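PDB 2F68: collagen adhesin from Staphylococcus aureus, which binds collagen at the staphylococcal cell surface, probably by wrapping its two beta domains round the triple helix in a 'collagen hug'. Local coordinates for residues A[53-64]-A[125-133]; A[12-22]-A[35-46]. All coordinates share one frame; numbering follows the deposited sequence.

Interaction 1 of 2, residues A[53-64]-A[125-133]; sequences KVAWPTSGTVKI and DKVATITSG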
loop_
_atom_site.group_PDB
_atom_site.type_symbol
_atom_site.label_atom_id
_atom_site.label_comp_id
_atom_site.label_asym_id
_atom_site.label_seq_id
_atom_site.Cartn_x
_atom_site.Cartn_y
_atom_site.Cartn_z
ATOM N N LYS A 53 20.289 0.393 -11.172
ATOM C CA LYS A 53 19.595 1.087 -10.086
ATOM C C LYS A 53 18.582 2.115 -10.582
ATOM O O LYS A 53 18.852 2.870 -11.520
ATOM C CB LYS A 53 20.599 1.758 -9.145
ATOM C CG LYS A 53 21.320 0.801 -8.208
ATOM C CD LYS A 53 22.223 1.555 -7.245
ATOM C CE LYS A 53 22.853 0.619 -6.228
ATOM N NZ LYS A 53 23.746 1.344 -5.284
ATOM N N VAL A 54 17.414 2.128 -9.942
ATOM C CA VAL A 54 16.380 3.128 -10.201
ATOM C C VAL A 54 16.180 3.959 -8.932
ATOM O O VAL A 54 15.721 3.446 -7.908
ATOM C CB VAL A 54 15.041 2.480 -10.650
ATOM C CG1 VAL A 54 13.992 3.547 -10.935
ATOM C CG2 VAL A 54 15.247 1.602 -11.881
ATOM N N ALA A 55 16.538 5.239 -9.010
ATOM C CA ALA A 55 16.525 6.127 -7.847
ATOM C C ALA A 55 15.428 7.189 -7.912
ATOM O O ALA A 55 15.027 7.619 -8.996
ATOM C CB ALA A 55 17.891 6.783 -7.671
ATOM N N TRP A 56 14.958 7.603 -6.737
ATOM C CA TRP A 56 13.913 8.620 -6.600
ATOM C C TRP A 56 14.034 9.349 -5.255
ATOM O O TRP A 56 14.643 8.816 -4.324
ATOM C CB TRP A 56 12.521 7.991 -6.749
ATOM C CG TRP A 56 12.305 6.756 -5.920
ATOM C CD1 TRP A 56 12.193 6.687 -4.560
ATOM C CD2 TRP A 56 12.157 5.414 -6.401
ATOM N NE1 TRP A 56 11.993 5.386 -4.164
ATOM C CE2 TRP A 56 11.966 4.584 -5.274
ATOM C CE3 TRP A 56 12.171 4.832 -7.676
ATOM C CZ2 TRP A 56 11.789 3.201 -5.383
ATOM C CZ3 TRP A 56 11.997 3.456 -7.783
ATOM C CH2 TRP A 56 11.808 2.656 -6.641
ATOM N N PRO A 57 13.462 10.570 -5.148
ATOM C CA PRO A 57 13.493 11.306 -3.879
ATOM C C PRO A 57 12.770 10.571 -2.747
ATOM O O PRO A 57 11.640 10.107 -2.925
ATOM C CB PRO A 57 12.775 12.621 -4.212
ATOM C CG PRO A 57 11.971 12.329 -5.430
ATOM C CD PRO A 57 12.778 11.341 -6.203
ATOM N N THR A 58 13.437 10.467 -1.601
ATOM C CA THR A 58 12.893 9.773 -0.432
ATOM C C THR A 58 12.509 10.749 0.683
ATOM O O THR A 58 11.797 10.382 1.620
ATOM C CB THR A 58 13.887 8.726 0.124
ATOM O OG1 THR A 58 15.152 9.349 0.381
ATOM C CG2 THR A 58 14.078 7.582 -0.865
ATOM N N SER A 59 12.988 11.986 0.571
ATOM C CA SER A 59 12.716 13.031 1.559
ATOM C C SER A 59 12.760 14.425 0.935
ATOM O O SER A 59 13.346 14.620 -0.133
ATOM C CB SER A 59 13.710 12.941 2.723
ATOM O OG SER A 59 15.048 12.981 2.259
ATOM N N GLY A 60 12.136 15.388 1.611
ATOM C CA GLY A 60 12.111 16.776 1.153
ATOM C C GLY A 60 10.701 17.296 0.954
ATOM O O GLY A 60 9.886 17.273 1.878
ATOM N N THR A 61 10.422 17.771 -0.257
ATOM C CA THR A 61 9.094 18.272 -0.615
ATOM C C THR A 61 8.205 17.149 -1.146
ATOM O O THR A 61 7.010 17.099 -0.847
ATOM C CB THR A 61 9.167 19.405 -1.662
ATOM O OG1 THR A 61 9.955 18.979 -2.782
ATOM C CG2 THR A 61 9.786 20.657 -1.058
ATOM N N VAL A 62 8.801 16.254 -1.932
ATOM C CA VAL A 62 8.096 15.095 -2.482
ATOM C C VAL A 62 8.776 13.780 -2.101
ATOM O O VAL A 62 10.006 13.705 -2.021
ATOM C CB VAL A 62 7.924 15.178 -4.022
ATOM C CG1 VAL A 62 6.738 16.063 -4.378
ATOM C CG2 VAL A 62 9.204 15.669 -4.701
ATOM N N LYS A 63 7.965 12.751 -1.870
ATOM C CA LYS A 63 8.460 11.435 -1.479
ATOM C C LYS A 63 7.881 10.340 -2.371
ATOM O O LYS A 63 6.662 10.234 -2.531
ATOM C CB LYS A 63 8.134 11.159 -0.007
ATOM C CG LYS A 63 8.694 9.852 0.541
ATOM C CD LYS A 63 8.432 9.725 2.036
ATOM C CE LYS A 63 8.892 8.379 2.584
ATOM N NZ LYS A 63 10.375 8.226 2.589
ATOM N N ILE A 64 8.767 9.535 -2.951
ATOM C CA ILE A 64 8.369 8.386 -3.761
ATOM C C ILE A 64 8.682 7.096 -3.005
ATOM O O ILE A 64 9.811 6.888 -2.555
ATOM C CB ILE A 64 9.057 8.392 -5.160
ATOM C CG1 ILE A 64 8.718 9.672 -5.943
ATOM C CG2 ILE A 64 8.701 7.134 -5.963
ATOM C CD1 ILE A 64 7.235 9.863 -6.287
ATOM N N ASP A 125 8.389 22.252 -6.697
ATOM C CA ASP A 125 8.470 21.478 -5.458
ATOM C C ASP A 125 7.619 20.207 -5.495
ATOM O O ASP A 125 7.955 19.215 -4.846
ATOM C CB ASP A 125 8.079 22.343 -4.255
ATOM C CG ASP A 125 9.034 23.506 -4.028
ATOM O OD1 ASP A 125 10.221 23.404 -4.409
ATOM O OD2 ASP A 125 8.596 24.526 -3.456
ATOM N N LYS A 126 6.526 20.243 -6.255
ATOM C CA LYS A 126 5.617 19.095 -6.363
ATOM C C LYS A 126 6.044 18.069 -7.420
ATOM O O LYS A 126 5.377 17.049 -7.610
ATOM C CB LYS A 126 4.167 19.552 -6.587
ATOM C CG LYS A 126 3.931 20.405 -7.833
ATOM C CD LYS A 126 2.458 20.442 -8.233
ATOM C CE LYS A 126 1.621 21.294 -7.286
ATOM N NZ LYS A 126 0.186 21.314 -7.681
ATOM N N VAL A 127 7.160 18.343 -8.096
ATOM C CA VAL A 127 7.694 17.450 -9.124
ATOM C C VAL A 127 8.754 16.515 -8.540
ATOM O O VAL A 127 9.729 16.965 -7.931
ATOM C CB VAL A 127 8.269 18.248 -10.332
ATOM C CG1 VAL A 127 9.065 17.344 -11.269
ATOM C CG2 VAL A 127 7.149 18.941 -11.097
ATOM N N ALA A 128 8.546 15.213 -8.725
ATOM C CA ALA A 128 9.496 14.195 -8.289
ATOM C C ALA A 128 10.234 13.607 -9.488
ATOM O O ALA A 128 9.610 13.123 -10.437
ATOM C CB ALA A 128 8.785 13.104 -7.507
ATOM N N THR A 129 11.563 13.658 -9.438
ATOM C CA THR A 129 12.402 13.191 -10.539
ATOM C C THR A 129 12.954 11.792 -10.269
ATOM O O THR A 129 13.793 11.601 -9.384
ATOM C CB THR A 129 13.565 14.176 -10.826
ATOM O OG1 THR A 129 13.049 15.508 -10.951
ATOM C CG2 THR A 129 14.296 13.799 -12.112
ATOM N N ILE A 130 12.468 10.819 -11.036
ATOM C CA ILE A 130 12.955 9.444 -10.957
ATOM C C ILE A 130 14.052 9.237 -12.002
ATOM O O ILE A 130 13.854 9.523 -13.187
ATOM C CB ILE A 130 11.805 8.414 -11.134
ATOM C CG1 ILE A 130 10.744 8.610 -10.043
ATOM C CG2 ILE A 130 12.347 6.983 -11.111
ATOM C CD1 ILE A 130 9.433 7.881 -10.289
ATOM N N THR A 131 15.207 8.754 -11.550
ATOM C CA THR A 131 16.383 8.599 -12.409
ATOM C C THR A 131 16.886 7.157 -12.469
ATOM O O THR A 131 16.814 6.422 -11.482
ATOM C CB THR A 131 17.549 9.507 -11.950
ATOM O OG1 THR A 131 17.844 9.256 -10.571
ATOM C CG2 THR A 131 17.203 10.981 -12.135
ATOM N N SER A 132 17.393 6.770 -13.638
ATOM C CA SER A 132 18.029 5.469 -13.835
ATOM C C SER A 132 19.143 5.593 -14.874
ATOM O O SER A 132 18.894 5.538 -16.081
ATOM C CB SER A 132 17.002 4.412 -14.256
ATOM O OG SER A 132 17.598 3.132 -14.363
ATOM N N GLY A 133 20.369 5.775 -14.390
ATOM C CA GLY A 133 21.528 5.980 -15.255
ATOM C C GLY A 133 21.559 7.382 -15.830
ATOM O O GLY A 133 21.648 8.363 -15.089
HETATM O O HOH W 1 20.871 4.738 -11.820
#
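A55 and T131 form a hydrogen-bonded antiparallel pair, a single bridge that joins strand 127-132 to the chain leading on from strand 50-54, within the N-terminal immunoglobulin-like domain of this two-domain adhesin. Two backbone bonds make it: A55 N to T131 O at 2.8 Å, and T131 N back to A55 O at the same length. At the next residues the contact passes to side chains. I130 lies beside W56 with both pointing the same way; its CG1 touches W56 CB, while CG2 sits at the ring edge near the plane and also meets V54 CG1 at 3.8 Å. The indole is sandwiched: V54 O lies over one face and I64 CG2 over the other, 3.6 Å above the plane, each offset toward the rim. W56 NE1 has a weak hydrogen bond to P87 O. Further along, A128 CB takes P57 CG, at 3.9 Å, V62 CG2, I64 CG1 and I64 CD1 against it. V62 has its CG1 anti to the carbonyl carbon (chi1 -81°): CG1 rests on the carbonyls D125 O and K126 O, and CG2 reaches V127 O and A128 CB. Outside the two segments I130 touches V22, V54 touches F110 and I64 touches V112. Hydroxyls close both ends. T61 OG1 donates to D125 O at 2.9 Å, in the carbonyl plane and on a lone pair. With chi1 at -176°, S132 OG donates to K53 O at 3.1 Å from above the carbonyl plane, 43° out of it, and a water donating to the same K53 O accepts from G133 N at 2.8 Å.

Interaction 2 of 2, residues A[12-22]-A[35-46]; sequences ISSTNVTDLTV and VKMTFDDKNGKI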
loop_
_atom_site.group_PDB
_atom_site.type_symbol
_atom_site.label_atom_id
_atom_site.label_comp_id
_atom_site.label_asym_id
_atom_site.label_seq_id
_atom_site.Cartn_x
_atom_site.Cartn_y
_atom_site.Cartn_z
ATOM N N ILE A 12 25.814 -0.722 -13.925
ATOM C CA ILE A 12 25.751 -0.619 -15.385
ATOM C C ILE A 12 24.563 0.221 -15.871
ATOM O O ILE A 12 24.179 0.150 -17.042
ATOM C CB ILE A 12 25.725 -2.021 -16.060
ATOM C CG1 ILE A 12 24.571 -2.873 -15.512
ATOM C CG2 ILE A 12 27.070 -2.724 -15.886
ATOM C CD1 ILE A 12 24.057 -3.931 -16.476
ATOM N N SER A 13 23.998 1.020 -14.967
ATOM C CA SER A 13 22.822 1.841 -15.264
ATOM C C SER A 13 23.106 2.952 -16.276
ATOM O O SER A 13 22.276 3.239 -17.137
ATOM C CB SER A 13 22.241 2.434 -13.977
ATOM O OG SER A 13 23.194 3.247 -13.312
ATOM N N SER A 14 24.281 3.570 -16.168
ATOM C CA SER A 14 24.673 4.663 -17.059
ATOM C C SER A 14 24.952 4.191 -18.487
ATOM O O SER A 14 24.832 4.967 -19.437
ATOM C CB SER A 14 25.896 5.394 -16.502
ATOM O OG SER A 14 25.612 5.977 -15.242
ATOM N N THR A 15 25.315 2.918 -18.629
ATOM C CA THR A 15 25.692 2.355 -19.926
ATOM C C THR A 15 24.563 1.583 -20.613
ATOM O O THR A 15 24.395 1.684 -21.829
ATOM C CB THR A 15 26.933 1.436 -19.813
ATOM O OG1 THR A 15 26.721 0.460 -18.784
ATOM C CG2 THR A 15 28.182 2.248 -19.490
ATOM N N ASN A 16 23.789 0.827 -19.835
ATOM C CA ASN A 16 22.826 -0.123 -20.401
ATOM C C ASN A 16 21.359 0.321 -20.470
ATOM O O ASN A 16 20.609 -0.165 -21.320
ATOM C CB ASN A 16 22.950 -1.488 -19.714
ATOM C CG ASN A 16 24.223 -2.225 -20.104
ATOM O OD1 ASN A 16 25.126 -2.400 -19.288
ATOM N ND2 ASN A 16 24.301 -2.651 -21.359
ATOM N N VAL A 17 20.955 1.232 -19.583
ATOM C CA VAL A 17 19.575 1.738 -19.559
ATOM C C VAL A 17 19.275 2.567 -20.808
ATOM O O VAL A 17 20.035 3.470 -21.165
ATOM C CB VAL A 17 19.272 2.560 -18.275
ATOM C CG1 VAL A 17 17.871 3.167 -18.324
ATOM C CG2 VAL A 17 19.415 1.690 -17.040
ATOM N N THR A 18 18.160 2.247 -21.463
ATOM C CA THR A 18 17.782 2.886 -22.724
ATOM C C THR A 18 16.565 3.804 -22.614
ATOM O O THR A 18 16.483 4.811 -23.322
ATOM C CB THR A 18 17.532 1.844 -23.835
ATOM O OG1 THR A 18 16.722 0.776 -23.326
ATOM C CG2 THR A 18 18.850 1.282 -24.341
ATOM N N ASP A 19 15.626 3.454 -21.736
ATOM C CA ASP A 19 14.412 4.250 -21.541
ATOM C C ASP A 19 13.850 4.115 -20.127
ATOM O O ASP A 19 13.844 3.025 -19.549
ATOM C CB ASP A 19 13.344 3.871 -22.577
ATOM C CG ASP A 19 12.103 4.748 -22.495
ATOM O OD1 ASP A 19 12.241 5.991 -22.501
ATOM O OD2 ASP A 19 10.987 4.192 -22.436
ATOM N N LEU A 20 13.382 5.237 -19.586
ATOM C CA LEU A 20 12.731 5.273 -18.281
ATOM C C LEU A 20 11.471 6.134 -18.351
ATOM O O LEU A 20 11.547 7.348 -18.562
ATOM C CB LEU A 20 13.695 5.799 -17.211
ATOM C CG LEU A 20 13.240 5.808 -15.747
ATOM C CD1 LEU A 20 13.245 4.409 -15.145
ATOM C CD2 LEU A 20 14.123 6.735 -14.935
ATOM N N THR A 21 10.316 5.494 -18.185
ATOM C CA THR A 21 9.022 6.176 -18.275
ATOM C C THR A 21 8.142 5.899 -17.060
ATOM O O THR A 21 8.104 4.776 -16.552
ATOM C CB THR A 21 8.243 5.768 -19.548
ATOM O OG1 THR A 21 8.209 4.339 -19.660
ATOM C CG2 THR A 21 8.888 6.361 -20.797
ATOM N N VAL A 22 7.441 6.933 -16.600
ATOM C CA VAL A 22 6.475 6.796 -15.510
ATOM C C VAL A 22 5.094 7.264 -15.968
ATOM O O VAL A 22 4.915 8.421 -16.357
ATOM C CB VAL A 22 6.904 7.565 -14.230
ATOM C CG1 VAL A 22 5.970 7.238 -13.075
ATOM C CG2 VAL A 22 8.331 7.228 -13.844
ATOM N N VAL A 35 6.251 2.744 -12.896
ATOM C CA VAL A 35 7.565 3.080 -13.445
ATOM C C VAL A 35 8.086 1.924 -14.302
ATOM O O VAL A 35 8.073 0.769 -13.869
ATOM C CB VAL A 35 8.592 3.398 -12.322
ATOM C CG1 VAL A 35 9.916 3.882 -12.910
ATOM C CG2 VAL A 35 8.037 4.434 -11.357
ATOM N N LYS A 36 8.538 2.244 -15.513
ATOM C CA LYS A 36 9.095 1.245 -16.423
ATOM C C LYS A 36 10.524 1.599 -16.831
ATOM O O LYS A 36 10.792 2.709 -17.294
ATOM C CB LYS A 36 8.203 1.080 -17.658
ATOM C CG LYS A 36 8.497 -0.168 -18.480
ATOM C CD LYS A 36 7.551 -0.289 -19.663
ATOM C CE LYS A 36 7.836 -1.545 -20.470
ATOM N NZ LYS A 36 6.914 -1.682 -21.630
ATOM N N MET A 37 11.432 0.641 -16.652
ATOM C CA MET A 37 12.841 0.808 -16.997
ATOM C C MET A 37 13.256 -0.271 -17.995
ATOM O O MET A 37 13.108 -1.462 -17.719
ATOM C CB MET A 37 13.706 0.738 -15.732
ATOM C CG MET A 37 15.189 1.072 -15.923
ATOM S SD MET A 37 16.180 -0.236 -16.686
ATOM C CE MET A 37 15.862 -1.622 -15.592
ATOM N N THR A 38 13.780 0.149 -19.145
ATOM C CA THR A 38 14.232 -0.786 -20.179
ATOM C C THR A 38 15.751 -0.746 -20.355
ATOM O O THR A 38 16.386 0.284 -20.112
ATOM C CB THR A 38 13.550 -0.525 -21.543
ATOM O OG1 THR A 38 13.877 0.791 -22.001
ATOM C CG2 THR A 38 12.035 -0.664 -21.433
ATOM N N PHE A 39 16.322 -1.871 -20.784
ATOM C CA PHE A 39 17.770 -1.997 -20.963
ATOM C C PHE A 39 18.148 -2.947 -22.102
ATOM O O PHE A 39 17.382 -3.848 -22.448
ATOM C CB PHE A 39 18.439 -2.452 -19.654
ATOM C CG PHE A 39 17.999 -3.815 -19.179
ATOM C CD1 PHE A 39 18.667 -4.965 -19.597
ATOM C CD2 PHE A 39 16.925 -3.949 -18.303
ATOM C CE1 PHE A 39 18.263 -6.224 -19.162
ATOM C CE2 PHE A 39 16.515 -5.205 -17.859
ATOM C CZ PHE A 39 17.187 -6.345 -18.289
ATOM N N ASP A 40 19.330 -2.727 -22.677
ATOM C CA ASP A 40 19.935 -3.661 -23.633
ATOM C C ASP A 40 21.463 -3.670 -23.513
ATOM O O ASP A 40 22.041 -2.810 -22.844
ATOM C CB ASP A 40 19.484 -3.373 -25.078
ATOM C CG ASP A 40 19.798 -1.952 -25.538
ATOM O OD1 ASP A 40 19.006 -1.412 -26.338
ATOM O OD2 ASP A 40 20.824 -1.373 -25.119
ATOM N N ASP A 41 22.110 -4.642 -24.158
ATOM C CA ASP A 41 23.570 -4.761 -24.103
ATOM C C ASP A 41 24.277 -4.163 -25.329
ATOM O O ASP A 41 25.336 -4.645 -25.748
ATOM C CB ASP A 41 23.998 -6.221 -23.852
ATOM C CG ASP A 41 23.622 -7.167 -24.991
ATOM O OD1 ASP A 41 23.835 -8.387 -24.830
ATOM O OD2 ASP A 41 23.125 -6.712 -26.042
ATOM N N LYS A 42 23.688 -3.107 -25.886
ATOM C CA LYS A 42 24.232 -2.428 -27.064
ATOM C C LYS A 42 25.550 -1.713 -26.755
ATOM O O LYS A 42 26.503 -1.793 -27.534
ATOM C CB LYS A 42 23.207 -1.439 -27.632
ATOM C CG LYS A 42 23.610 -0.796 -28.953
ATOM C CD LYS A 42 22.664 0.328 -29.335
ATOM C CE LYS A 42 23.182 1.096 -30.540
ATOM N NZ LYS A 42 22.270 2.209 -30.926
ATOM N N ASN A 43 25.595 -1.022 -25.618
ATOM C CA ASN A 43 26.773 -0.256 -25.216
ATOM C C ASN A 43 27.801 -1.070 -24.425
ATOM O O ASN A 43 28.955 -0.654 -24.290
ATOM C CB ASN A 43 26.360 0.992 -24.426
ATOM C CG ASN A 43 25.534 1.968 -25.254
ATOM O OD1 ASN A 43 25.766 2.142 -26.452
ATOM N ND2 ASN A 43 24.570 2.617 -24.611
ATOM N N GLY A 44 27.380 -2.224 -23.909
ATOM C CA GLY A 44 28.263 -3.099 -23.140
ATOM C C GLY A 44 27.614 -4.410 -22.740
ATOM O O GLY A 44 26.437 -4.441 -22.372
ATOM N N LYS A 45 28.392 -5.490 -22.808
ATOM C CA LYS A 45 27.920 -6.832 -22.464
ATOM C C LYS A 45 27.586 -6.945 -20.976
ATOM O O LYS A 45 28.386 -6.563 -20.118
ATOM C CB LYS A 45 28.966 -7.882 -22.859
ATOM C CG LYS A 45 28.519 -9.328 -22.676
ATOM C CD LYS A 45 29.647 -10.302 -22.988
ATOM C CE LYS A 45 29.267 -11.735 -22.633
ATOM N NZ LYS A 45 28.198 -12.284 -23.515
ATOM N N ILE A 46 26.396 -7.468 -20.686
ATOM C CA ILE A 46 25.934 -7.656 -19.311
ATOM C C ILE A 46 26.619 -8.875 -18.689
ATOM O O ILE A 46 26.554 -9.982 -19.230
ATOM C CB ILE A 46 24.390 -7.796 -19.235
ATOM C CG1 ILE A 46 23.710 -6.587 -19.893
ATOM C CG2 ILE A 46 23.929 -7.950 -17.785
ATOM C CD1 ILE A 46 22.255 -6.810 -20.274
HETATM O O HOH W 2 22.945 -0.016 -24.038
HETATM O O HOH W 3 28.177 -3.654 -19.589
HETATM O O HOH W 4 9.950 2.326 -20.335
#
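Strands 17-22 and 35-40 run antiparallel at 160°, their axes 4.5 Å apart at closest, with a beta bulge between V17 and D19 shifting the register by one residue. V17, L20 and V22 share a buried face with F39, M37 and V35. L20 CD1 lies 3.7 Å from M37 CB; M37, bent at chi2 (-77°) and chi3, brings SD to V17 CG2 at about a right angle to the valine. V22 CG2 meets both branches of V35. At the bulge T18 OG1 and T38 OG1 share a hydrogen bond of 3.1 Å, and T18 CG2 rests 3.4 Å from both carboxylate oxygens of D40. The pair forms a beta hairpin of the immunoglobulin-like domain, S132 of strand 127-132 packing on its buried face. Beyond the bulge, helix 13-16 docks on the strand end at D40 and the loop that follows. N16 ND2 spends both protons here, on D40 O at 2.7 Å and on G44 O at 3.0 Å; both acceptors lie close to its amide plane, which fixes the rotation of the buried amide. N43 ND2 returns a bond of 2.9 Å to T15 O, nearly straight at 165°.

Overall arrangement
Both contacts belong to one mixed sheet of the N-terminal immunoglobulin-like domain, their centres about 18 Å apart and in series along the chain: the hairpin of interaction 2 closes, strand 50-54 follows strand 31-40, and interaction 1 then opens. They touch directly through strand 127-132. L20 CD2 lies 3.3 Å from I130 O, V17 CG1 is 3.4 Å from S132 O, and M37 CG is 3.5 Å from S132 OG, so the buried face of the hairpin packs on the end of strand 127-132 that carries S132. I52 of strand 50-54, next to K53 in the chain, is touched by I12, V17 and M37. Both contacts join strands within the domain, and neither holds a ligand.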